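Long-range contacts in cytochrome c552 (Thermochromatium tepidum, PDB 5ZE8), which carries five heme c groups and probably transfers electrons at low potential in a thermophilic purple sulfur photosynthetic bacterium: residues K95-L100 / Q111-D116; H103-A108 / E123-V128; Y322-A327 / E401-L406. All coordinates share one frame; numbering follows the deposited sequence.

Contact 1 of 3, residues K95-L100 / Q111-D116; sequences KFPLCL and QTTKLD. With HEC (heme c), chain C.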
# COMPACT_ATOMS: atom_id res chain seq x y z
N LYS A 95 19.89 -10.18 11.63
CA LYS A 95 19.08 -9.56 12.70
C LYS A 95 17.67 -10.16 12.66
O LYS A 95 17.28 -10.77 11.68
CB LYS A 95 18.96 -8.07 12.51
CG LYS A 95 20.29 -7.30 12.65
CD LYS A 95 20.01 -5.82 12.69
CE LYS A 95 21.30 -5.02 12.63
NZ LYS A 95 20.95 -3.62 12.25
N PHE A 96 16.98 -10.01 13.76
CA PHE A 96 15.54 -10.33 13.83
C PHE A 96 14.90 -9.71 12.58
O PHE A 96 15.16 -8.54 12.22
CB PHE A 96 14.93 -9.76 15.10
CG PHE A 96 13.48 -10.13 15.30
CD1 PHE A 96 13.18 -11.30 15.87
CD2 PHE A 96 12.48 -9.31 14.83
CE1 PHE A 96 11.87 -11.72 16.04
CE2 PHE A 96 11.16 -9.68 15.00
CZ PHE A 96 10.87 -10.89 15.58
N PRO A 97 14.03 -10.43 11.91
CA PRO A 97 13.59 -9.97 10.57
C PRO A 97 12.80 -8.65 10.62
O PRO A 97 11.66 -8.61 11.18
CB PRO A 97 12.72 -11.12 10.10
CG PRO A 97 13.17 -12.35 10.90
CD PRO A 97 13.53 -11.79 12.20
N LEU A 98 13.32 -7.59 9.99
CA LEU A 98 12.72 -6.30 10.10
C LEU A 98 11.32 -6.28 9.43
O LEU A 98 10.48 -5.45 9.82
CB LEU A 98 13.59 -5.18 9.50
CG LEU A 98 13.67 -5.13 7.98
CD1 LEU A 98 14.29 -3.81 7.56
CD2 LEU A 98 14.36 -6.25 7.23
N CYS A 99 11.07 -7.19 8.46
CA CYS A 99 9.78 -7.30 7.81
C CYS A 99 8.67 -7.37 8.84
O CYS A 99 7.56 -6.91 8.61
CB CYS A 99 9.73 -8.52 6.93
SG CYS A 99 11.25 -9.02 6.08
N LEU A 100 8.91 -8.12 9.95
CA LEU A 100 7.85 -8.43 10.88
C LEU A 100 7.34 -7.18 11.60
O LEU A 100 6.22 -7.16 12.10
CB LEU A 100 8.24 -9.52 11.81
CG LEU A 100 8.70 -10.81 11.17
CD1 LEU A 100 9.24 -11.74 12.23
CD2 LEU A 100 7.73 -11.39 10.19
N GLN A 111 8.80 -10.88 19.98
CA GLN A 111 10.14 -11.42 19.57
C GLN A 111 10.07 -12.84 19.05
O GLN A 111 10.92 -13.70 19.43
CB GLN A 111 11.20 -11.29 20.71
CG GLN A 111 12.68 -11.22 20.26
CD GLN A 111 13.11 -9.94 19.60
OE1 GLN A 111 14.15 -9.95 18.88
NE2 GLN A 111 12.43 -8.85 19.82
N THR A 112 9.14 -13.11 18.16
CA THR A 112 9.03 -14.44 17.53
C THR A 112 8.89 -14.36 16.02
O THR A 112 8.28 -13.37 15.53
CB THR A 112 7.85 -15.23 18.11
OG1 THR A 112 7.82 -16.56 17.53
CG2 THR A 112 6.52 -14.60 17.87
N THR A 113 9.44 -15.34 15.33
CA THR A 113 9.40 -15.43 13.89
C THR A 113 8.50 -16.57 13.42
O THR A 113 8.32 -16.73 12.22
CB THR A 113 10.79 -15.52 13.22
OG1 THR A 113 11.40 -16.81 13.51
CG2 THR A 113 11.68 -14.45 13.76
N LYS A 114 7.88 -17.29 14.35
CA LYS A 114 7.04 -18.43 13.96
C LYS A 114 5.61 -17.97 13.84
O LYS A 114 4.87 -17.88 14.81
CB LYS A 114 7.17 -19.56 15.03
CG LYS A 114 6.41 -20.80 14.55
CD LYS A 114 6.78 -22.01 15.39
CE LYS A 114 5.78 -23.17 15.20
NZ LYS A 114 5.59 -23.52 13.80
N LEU A 115 5.30 -17.59 12.61
CA LEU A 115 4.09 -16.79 12.36
C LEU A 115 2.83 -17.63 12.44
O LEU A 115 1.74 -17.07 12.55
CB LEU A 115 4.20 -16.12 11.00
CG LEU A 115 5.41 -15.17 10.88
CD1 LEU A 115 5.42 -14.53 9.51
CD2 LEU A 115 5.50 -14.18 12.05
N ASP A 116 2.94 -18.97 12.36
CA ASP A 116 1.75 -19.79 12.38
C ASP A 116 1.33 -20.23 13.75
O ASP A 116 0.36 -20.95 13.90
CB ASP A 116 1.86 -21.04 11.48
CG ASP A 116 2.95 -21.98 11.83
OD1 ASP A 116 3.83 -21.62 12.58
OD2 ASP A 116 2.89 -23.12 11.22
FE HEC C . 7.08 -4.92 3.02
CHA HEC C . 4.61 -4.49 0.65
CHB HEC C . 8.27 -7.56 1.25
CHC HEC C . 9.68 -5.15 5.11
CHD HEC C . 5.91 -2.27 4.78
NA HEC C . 6.63 -5.84 1.34
C1A HEC C . 5.53 -5.53 0.48
C2A HEC C . 5.60 -6.30 -0.74
C3A HEC C . 6.63 -7.13 -0.59
C4A HEC C . 7.26 -6.84 0.66
CMA HEC C . 7.14 -8.14 -1.57
CAA HEC C . 4.61 -6.30 -1.84
CBA HEC C . 3.42 -7.19 -1.39
CGA HEC C . 2.25 -7.32 -2.32
O1A HEC C . 1.26 -8.11 -2.11
O2A HEC C . 2.18 -6.63 -3.39
NB HEC C . 8.64 -6.22 3.17
C1B HEC C . 8.92 -7.26 2.41
C2B HEC C . 10.02 -7.97 2.97
C3B HEC C . 10.52 -7.31 4.04
C4B HEC C . 9.61 -6.13 4.14
CMB HEC C . 10.56 -9.23 2.37
CAB HEC C . 11.67 -7.56 4.92
CBB HEC C . 12.88 -7.93 4.29
NC HEC C . 7.69 -3.90 4.61
C1C HEC C . 8.87 -4.08 5.37
C2C HEC C . 8.99 -3.12 6.41
C3C HEC C . 7.87 -2.33 6.35
C4C HEC C . 7.08 -2.85 5.24
CMC HEC C . 10.08 -3.07 7.41
CAC HEC C . 7.49 -1.19 7.21
CBC HEC C . 8.46 -0.16 7.30
ND HEC C . 5.56 -3.71 2.81
C1D HEC C . 5.18 -2.70 3.62
C2D HEC C . 4.02 -1.99 3.13
C3D HEC C . 3.70 -2.56 1.96
C4D HEC C . 4.67 -3.64 1.76
CMD HEC C . 3.40 -0.81 3.78
CAD HEC C . 2.53 -2.19 1.05
CBD HEC C . 3.11 -1.25 0.04
CGD HEC C . 2.12 -0.82 -1.04
O1D HEC C . 0.93 -1.02 -0.96
O2D HEC C . 2.56 -0.27 -2.10

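Contact 2 of 3, residues H103-A108 / E123-V128; sequences HAPNAA and EGVNCV. With HEC (heme c), chain C.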
# COMPACT_ATOMS: atom_id res chain seq x y z
N HIS A 103 4.82 -6.16 8.84
CA HIS A 103 3.97 -7.22 8.25
C HIS A 103 3.40 -8.18 9.29
O HIS A 103 2.41 -8.85 8.98
CB HIS A 103 4.74 -8.04 7.22
CG HIS A 103 5.04 -7.35 5.93
ND1 HIS A 103 4.25 -7.55 4.81
CD2 HIS A 103 6.06 -6.48 5.54
CE1 HIS A 103 4.74 -6.82 3.81
NE2 HIS A 103 5.83 -6.17 4.21
N ALA A 104 4.00 -8.31 10.48
CA ALA A 104 3.47 -9.20 11.51
C ALA A 104 3.72 -8.56 12.86
O ALA A 104 4.45 -9.10 13.70
CB ALA A 104 4.01 -10.59 11.37
N PRO A 105 3.10 -7.40 13.11
CA PRO A 105 3.46 -6.62 14.27
C PRO A 105 3.36 -7.30 15.57
O PRO A 105 4.22 -7.10 16.45
CB PRO A 105 2.56 -5.35 14.15
CG PRO A 105 1.47 -5.77 13.23
CD PRO A 105 2.11 -6.70 12.26
N ASN A 106 2.33 -8.14 15.80
CA ASN A 106 2.27 -8.78 17.11
C ASN A 106 3.30 -9.86 17.32
O ASN A 106 3.69 -10.08 18.48
CB ASN A 106 0.89 -9.34 17.32
CG ASN A 106 -0.22 -8.26 17.18
OD1 ASN A 106 -0.12 -7.12 17.72
ND2 ASN A 106 -1.33 -8.68 16.56
N ALA A 107 3.76 -10.44 16.24
CA ALA A 107 4.89 -11.42 16.32
C ALA A 107 6.16 -10.66 16.67
O ALA A 107 6.86 -11.08 17.56
CB ALA A 107 5.05 -12.19 15.02
N ALA A 108 6.40 -9.51 16.01
CA ALA A 108 7.59 -8.75 16.35
C ALA A 108 7.48 -8.27 17.81
O ALA A 108 8.46 -8.29 18.54
CB ALA A 108 7.66 -7.61 15.43
N GLU A 123 -2.87 -13.18 11.89
CA GLU A 123 -3.74 -12.11 11.49
C GLU A 123 -2.99 -10.85 11.05
O GLU A 123 -3.68 -9.87 10.67
CB GLU A 123 -4.70 -11.75 12.63
CG GLU A 123 -5.66 -12.91 12.98
CD GLU A 123 -6.52 -12.64 14.17
OE1 GLU A 123 -6.52 -11.54 14.77
OE2 GLU A 123 -7.31 -13.55 14.60
N GLY A 124 -1.66 -10.84 11.08
CA GLY A 124 -0.97 -9.73 10.41
C GLY A 124 -1.25 -8.38 11.12
O GLY A 124 -1.15 -8.31 12.37
N VAL A 125 -1.56 -7.38 10.30
CA VAL A 125 -1.87 -6.07 10.87
C VAL A 125 -3.35 -6.10 11.26
O VAL A 125 -4.22 -5.77 10.46
CB VAL A 125 -1.53 -4.98 9.82
CG1 VAL A 125 -1.80 -3.60 10.39
CG2 VAL A 125 -0.07 -4.99 9.46
N ASN A 126 -3.58 -6.48 12.51
CA ASN A 126 -4.92 -6.79 12.98
C ASN A 126 -5.47 -5.72 13.90
O ASN A 126 -4.84 -4.68 14.08
CB ASN A 126 -4.93 -8.18 13.56
CG ASN A 126 -4.32 -8.30 14.90
OD1 ASN A 126 -3.74 -7.35 15.42
ND2 ASN A 126 -4.46 -9.53 15.53
N CYS A 127 -6.70 -5.94 14.44
CA CYS A 127 -7.34 -4.89 15.23
C CYS A 127 -6.47 -4.38 16.30
O CYS A 127 -6.27 -3.17 16.42
CB CYS A 127 -8.71 -5.32 15.83
SG CYS A 127 -9.75 -6.39 14.80
N VAL A 128 -5.94 -5.27 17.14
CA VAL A 128 -5.16 -4.83 18.26
C VAL A 128 -3.76 -4.29 17.87
O VAL A 128 -3.22 -3.45 18.60
CB VAL A 128 -5.07 -5.89 19.39
CG1 VAL A 128 -6.46 -6.22 19.89
CG2 VAL A 128 -4.33 -7.07 18.89
FE HEC C . 7.08 -4.92 3.02
CHA HEC C . 4.61 -4.49 0.65
CHB HEC C . 8.27 -7.56 1.25
CHC HEC C . 9.68 -5.15 5.11
CHD HEC C . 5.91 -2.27 4.78
NA HEC C . 6.63 -5.84 1.34
C1A HEC C . 5.53 -5.53 0.48
C2A HEC C . 5.60 -6.30 -0.74
C3A HEC C . 6.63 -7.13 -0.59
C4A HEC C . 7.26 -6.84 0.66
CMA HEC C . 7.14 -8.14 -1.57
CAA HEC C . 4.61 -6.30 -1.84
CBA HEC C . 3.42 -7.19 -1.39
CGA HEC C . 2.25 -7.32 -2.32
O1A HEC C . 1.26 -8.11 -2.11
O2A HEC C . 2.18 -6.63 -3.39
NB HEC C . 8.64 -6.22 3.17
C1B HEC C . 8.92 -7.26 2.41
C2B HEC C . 10.02 -7.97 2.97
C3B HEC C . 10.52 -7.31 4.04
C4B HEC C . 9.61 -6.13 4.14
CMB HEC C . 10.56 -9.23 2.37
CAB HEC C . 11.67 -7.56 4.92
CBB HEC C . 12.88 -7.93 4.29
NC HEC C . 7.69 -3.90 4.61
C1C HEC C . 8.87 -4.08 5.37
C2C HEC C . 8.99 -3.12 6.41
C3C HEC C . 7.87 -2.33 6.35
C4C HEC C . 7.08 -2.85 5.24
CMC HEC C . 10.08 -3.07 7.41
CAC HEC C . 7.49 -1.19 7.21
CBC HEC C . 8.46 -0.16 7.30
ND HEC C . 5.56 -3.71 2.81
C1D HEC C . 5.18 -2.70 3.62
C2D HEC C . 4.02 -1.99 3.13
C3D HEC C . 3.70 -2.56 1.96
C4D HEC C . 4.67 -3.64 1.76
CMD HEC C . 3.40 -0.81 3.78
CAD HEC C . 2.53 -2.19 1.05
CBD HEC C . 3.11 -1.25 0.04
CGD HEC C . 2.12 -0.82 -1.04
O1D HEC C . 0.93 -1.02 -0.96
O2D HEC C . 2.56 -0.27 -2.10
O HOH W 1 0.78 -9.55 13.84

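Contact 3 of 3, residues Y322-A327 / E401-L406; sequences YLKLTA and ELYYNL. With HEC (heme c), chain F.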
# COMPACT_ATOMS: atom_id res chain seq x y z
N TYR A 322 2.03 1.54 -17.05
CA TYR A 322 2.47 1.85 -18.41
C TYR A 322 1.28 2.21 -19.25
O TYR A 322 0.21 1.72 -18.97
CB TYR A 322 3.26 0.72 -19.04
CG TYR A 322 2.64 -0.63 -19.23
CD1 TYR A 322 1.81 -0.89 -20.31
CD2 TYR A 322 2.83 -1.68 -18.34
CE1 TYR A 322 1.25 -2.15 -20.49
CE2 TYR A 322 2.33 -2.95 -18.53
CZ TYR A 322 1.48 -3.17 -19.61
OH TYR A 322 0.93 -4.41 -19.79
N LEU A 323 1.54 3.08 -20.26
CA LEU A 323 0.56 3.56 -21.20
C LEU A 323 0.72 2.78 -22.51
O LEU A 323 1.80 2.69 -23.01
CB LEU A 323 0.76 5.02 -21.49
CG LEU A 323 0.07 5.55 -22.74
CD1 LEU A 323 -1.48 5.55 -22.51
CD2 LEU A 323 0.53 6.92 -23.00
N LYS A 324 -0.36 2.23 -23.03
CA LYS A 324 -0.41 1.73 -24.41
C LYS A 324 -1.33 2.63 -25.21
O LYS A 324 -2.47 2.76 -24.87
CB LYS A 324 -0.93 0.35 -24.43
CG LYS A 324 -0.05 -0.64 -23.75
CD LYS A 324 1.19 -1.01 -24.59
CE LYS A 324 0.90 -1.90 -25.79
NZ LYS A 324 0.30 -3.18 -25.44
N LEU A 325 -0.83 3.17 -26.30
CA LEU A 325 -1.58 4.01 -27.20
C LEU A 325 -1.49 3.38 -28.58
O LEU A 325 -0.41 3.12 -29.10
CB LEU A 325 -1.08 5.44 -27.28
CG LEU A 325 -1.82 6.53 -28.05
CD1 LEU A 325 -3.17 6.72 -27.35
CD2 LEU A 325 -1.03 7.82 -28.10
N THR A 326 -2.66 3.15 -29.17
CA THR A 326 -2.72 2.30 -30.38
C THR A 326 -3.69 2.96 -31.35
O THR A 326 -4.72 3.38 -30.98
CB THR A 326 -3.17 0.87 -30.06
OG1 THR A 326 -2.40 0.26 -28.99
CG2 THR A 326 -3.06 -0.06 -31.28
N ALA A 327 -3.34 2.95 -32.65
CA ALA A 327 -4.21 3.47 -33.71
C ALA A 327 -4.61 2.31 -34.60
O ALA A 327 -3.80 1.42 -34.91
CB ALA A 327 -3.53 4.50 -34.54
N GLU A 401 -4.76 3.12 -23.22
CA GLU A 401 -5.02 2.23 -22.14
C GLU A 401 -3.93 2.42 -21.09
O GLU A 401 -2.76 2.47 -21.42
CB GLU A 401 -5.02 0.77 -22.57
CG GLU A 401 -6.15 0.39 -23.51
CD GLU A 401 -6.10 -1.04 -24.04
OE1 GLU A 401 -5.14 -1.81 -23.84
OE2 GLU A 401 -7.11 -1.48 -24.66
N LEU A 402 -4.30 2.56 -19.81
CA LEU A 402 -3.31 2.71 -18.75
C LEU A 402 -3.36 1.47 -17.86
O LEU A 402 -4.48 1.02 -17.47
CB LEU A 402 -3.60 3.95 -17.95
CG LEU A 402 -2.61 4.27 -16.85
CD1 LEU A 402 -1.27 4.65 -17.42
CD2 LEU A 402 -3.11 5.42 -15.99
N TYR A 403 -2.22 0.82 -17.68
CA TYR A 403 -2.09 -0.46 -16.96
C TYR A 403 -1.31 -0.26 -15.68
O TYR A 403 -0.32 0.45 -15.65
CB TYR A 403 -1.41 -1.58 -17.73
CG TYR A 403 -2.32 -2.06 -18.86
CD1 TYR A 403 -3.26 -3.06 -18.64
CD2 TYR A 403 -2.22 -1.43 -20.16
CE1 TYR A 403 -4.07 -3.47 -19.67
CE2 TYR A 403 -3.02 -1.88 -21.18
CZ TYR A 403 -3.92 -2.88 -20.92
OH TYR A 403 -4.78 -3.37 -21.90
N TYR A 404 -1.82 -0.82 -14.61
CA TYR A 404 -1.12 -0.90 -13.32
C TYR A 404 -0.58 -2.31 -13.07
O TYR A 404 -1.18 -3.35 -13.40
CB TYR A 404 -2.09 -0.53 -12.22
CG TYR A 404 -1.55 -0.68 -10.79
CD1 TYR A 404 -1.64 -1.88 -10.15
CD2 TYR A 404 -0.94 0.39 -10.07
CE1 TYR A 404 -1.20 -2.07 -8.83
CE2 TYR A 404 -0.46 0.21 -8.75
CZ TYR A 404 -0.61 -1.01 -8.16
OH TYR A 404 -0.21 -1.20 -6.86
N ASN A 405 0.57 -2.36 -12.40
CA ASN A 405 1.21 -3.65 -12.15
C ASN A 405 1.80 -3.68 -10.74
O ASN A 405 2.57 -2.77 -10.40
CB ASN A 405 2.34 -3.80 -13.11
CG ASN A 405 1.90 -3.72 -14.56
OD1 ASN A 405 1.47 -4.70 -15.11
ND2 ASN A 405 1.85 -2.50 -15.10
N LEU A 406 1.46 -4.71 -9.94
CA LEU A 406 2.07 -4.92 -8.62
C LEU A 406 3.58 -5.12 -8.62
O LEU A 406 4.25 -4.77 -7.66
CB LEU A 406 1.42 -6.12 -7.93
CG LEU A 406 -0.05 -5.88 -7.51
CD1 LEU A 406 -0.61 -7.25 -7.02
CD2 LEU A 406 -0.24 -4.89 -6.39
FE HEC F . -3.02 6.78 -0.48
CHA HEC F . -3.02 4.31 -2.74
CHB HEC F . -0.89 5.02 1.53
CHC HEC F . -2.87 9.41 1.72
CHD HEC F . -5.53 8.35 -2.21
NA HEC F . -2.10 5.02 -0.56
C1A HEC F . -2.19 4.14 -1.66
C2A HEC F . -1.38 2.97 -1.41
C3A HEC F . -0.82 3.20 -0.18
C4A HEC F . -1.24 4.45 0.34
CMA HEC F . 0.17 2.30 0.57
CAA HEC F . -1.15 1.79 -2.38
CBA HEC F . -0.05 2.11 -3.39
CGA HEC F . 0.26 1.00 -4.37
O1A HEC F . 0.99 0.04 -4.04
O2A HEC F . -0.27 1.08 -5.52
NB HEC F . -2.09 7.17 1.29
C1B HEC F . -1.31 6.26 1.95
C2B HEC F . -0.83 6.83 3.16
C3B HEC F . -1.35 8.12 3.27
C4B HEC F . -2.14 8.29 2.03
CMB HEC F . 0.13 6.19 4.17
CAB HEC F . -1.11 9.21 4.22
CBB HEC F . 0.24 9.56 4.40
NC HEC F . -4.00 8.54 -0.29
C1C HEC F . -3.75 9.47 0.67
C2C HEC F . -4.75 10.49 0.54
C3C HEC F . -5.55 10.21 -0.53
C4C HEC F . -5.03 8.98 -1.09
CMC HEC F . -4.92 11.66 1.50
CAC HEC F . -6.73 10.95 -1.15
CBC HEC F . -6.54 12.30 -1.49
ND HEC F . -3.98 6.43 -2.14
C1D HEC F . -5.05 7.12 -2.68
C2D HEC F . -5.61 6.42 -3.86
C3D HEC F . -4.91 5.30 -4.06
C4D HEC F . -3.91 5.35 -2.95
CMD HEC F . -6.73 6.93 -4.69
CAD HEC F . -5.07 4.22 -5.09
CBD HEC F . -3.83 4.07 -5.95
CGD HEC F . -3.00 2.81 -5.73
O1D HEC F . -3.46 1.85 -5.13
O2D HEC F . -1.88 2.85 -6.21
O HOH W 2 -2.46 -2.03 -25.84

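Contact 1 of 3, residues K95-L100 / Q111-D116
Phe-96 lays its ring against Gln-111, whose carboxamide comes over one face near the rim, with Gln-111 OE1 3.4 Å from Phe-96 CD1. The amide does not lie flat on the ring: the two planes are 38° apart. Over the opposite face sits Pro-97 CD, again toward the rim, so the ring is flanked by its own neighbour and by the glutamine. At its far end Phe-96 CZ brings an edge to Thr-112 O, 3.6 Å away and near the ring plane. The ring gets there because CG stands anti to the backbone N (chi1 -176°). One methyl, Thr-113 CG2, serves several partners: it lies 3.6 Å from Phe-96 CE1 and as close to Pro-97 CD, with Leu-100 CD1 a little farther off. Leu-100 sends its other branch to Leu-115, with Leu-100 CD2 4.0 Å from Leu-115 CD1. These apolar contacts lie beside a heme attachment site. Cys-99 opens a CXXCH motif, its SG bonded covalently to heme CAB at 1.9 Å, and the motif ends in the iron ligand His-103. Beyond the first shell, polar bonds shape the 111-116 loop. Gln-111, at positive phi, is the C-prime residue of the Schellman motif that ends helix 105-109. Thr-112 OG1 accepts from the backbone N of Lys-114 at 3.3 Å, an ST turn, and is also hydrogen-bonded to Glu-86 OE2. Thr-113 OG1 is held by Ala-85 O and Met-88 N, which helps fix the methyl that packs against Phe-96 and Pro-97. Farther out, Lys-114 NZ forms a salt bridge to Asp-116 OD1, 2.9 Å, meeting that oxygen on its syn side.

Contact 2 of 3, residues H103-A108 / E123-V128
Two successive heme-binding CXXCH motifs meet here: Pro-105 and Asn-106, just past the histidine that ends the first, rest on Gly-124, Val-125 and Asn-126, which lead into Cys-127 at the start of the second. The side-chain link is between two amides. Asn-106 ND2 donates to Asn-126 OD1 over 3.0 Å, bent to 149° at the hydrogen. The acceptor lies close to the Asn-106 amide plane, yet the donor sits above the carbonyl plane of Asn-126, and the two amides are turned 54° from each other. Asn-126 OD1 is gripped twice, since Asn-126 is the N-cap of helix 127-131 and this oxygen also takes the backbone N of Ala-129. Its other end, Asn-126 ND2, reaches the anti side of Glu-123 OE1 at 3.0 Å, and Ser-41 and Ser-42 in turn hold the Glu-123 carboxylate. With both ends bonded, the Asn-126 amide has its flip fixed; Asn-106 ND2 has a second acceptor in Ala-120 O. A water bridges the backbones, accepting from Asn-106 N and donating to Gly-124 O at 2.7 Å, so the first turn of helix 105-109 is tied to the loop backbone. Beside it Pro-105 CD packs 3.6 Å from Gly-124 O, and Val-125 CG2 touches the same proline carbon at 3.9 Å. Nearer the heme, His-103 O lies 3.8 Å from Gly-124 CA and is bonded to Ser-64 OG, which also reaches Val-125 N weakly. The His-103 side chain turns the other way, CG beside its backbone N (chi1 -72°), to place NE2 2.1 Å from the heme iron, with the His-72 ring stacked on it.

Contact 3 of 3, residues Y322-A327 / E401-L406
Tyr-322 leaves its strand with CG between its own backbone N and carbonyl carbon (chi1 61°), which from CB outward leans the ring toward Tyr-403 and Asn-405. Tyr-322 CD2 meets Asn-405 ND2, which approaches obliquely at 3.5 Å, the amide and ring planes being nearly parallel; that ND2 is itself bonded to Asn-320 O. Across the ring, Tyr-322 CE1 lies 3.6 Å from Tyr-403 CD2; both partners are on the same side of the ring plane. Over this face comes Tyr-403 CB, a CH-pi contact 3.9 Å from the Tyr-322 ring centroid. The two rings are slid apart and overlap little, their planes at 29°, and at the tip Tyr-322 OH ends above the Tyr-403 ring. Beneath, strands 320-328 and 397-405 pair antiparallel: Tyr-322 with Tyr-403 and Lys-324 with Glu-401 are hydrogen-bonded pairs, each with two backbone bonds, and Leu-323 with Leu-402 between them is a non-hydrogen-bonded pair. The leucines turn to the other side, against Phe-287 of strand 285-294. Lys-324 CG touches Tyr-403 CE2, while Tyr-403 OH donates to Glu-401 OE1 at 2.5 Å from above the carboxylate plane; Glu-401 OE2 is salt-bridged to Arg-399. Next after Tyr-403, and on the opposite face, Tyr-404 donates its OH to heme propionate O2A at 2.6 Å, so the C-terminal end of strand 397-405 reaches a heme.

Contacts 1 and 2 interlock: their segments alternate along the chain, both touch the same heme, and helix 105-109, part of contact 2, lies between the segments of contact 1, Ala-107 and Ala-108 packing on Leu-115 and Phe-96. Contact 2 is wholly buried and relies on paired amides and a water; contact 1, nearer the surface at its Gln-111 end, is carried by rings, methyls and leucines. Contact 3, in the antiparallel sheet, lies on the opposite side of the chain's centre, about 38 Å from contact 1 and about 35 Å from contact 2 between centres. Backbone bonds dominate there, tyrosines cover a partly exposed face, and a heme is met through a propionate, not a cysteine or iron bond.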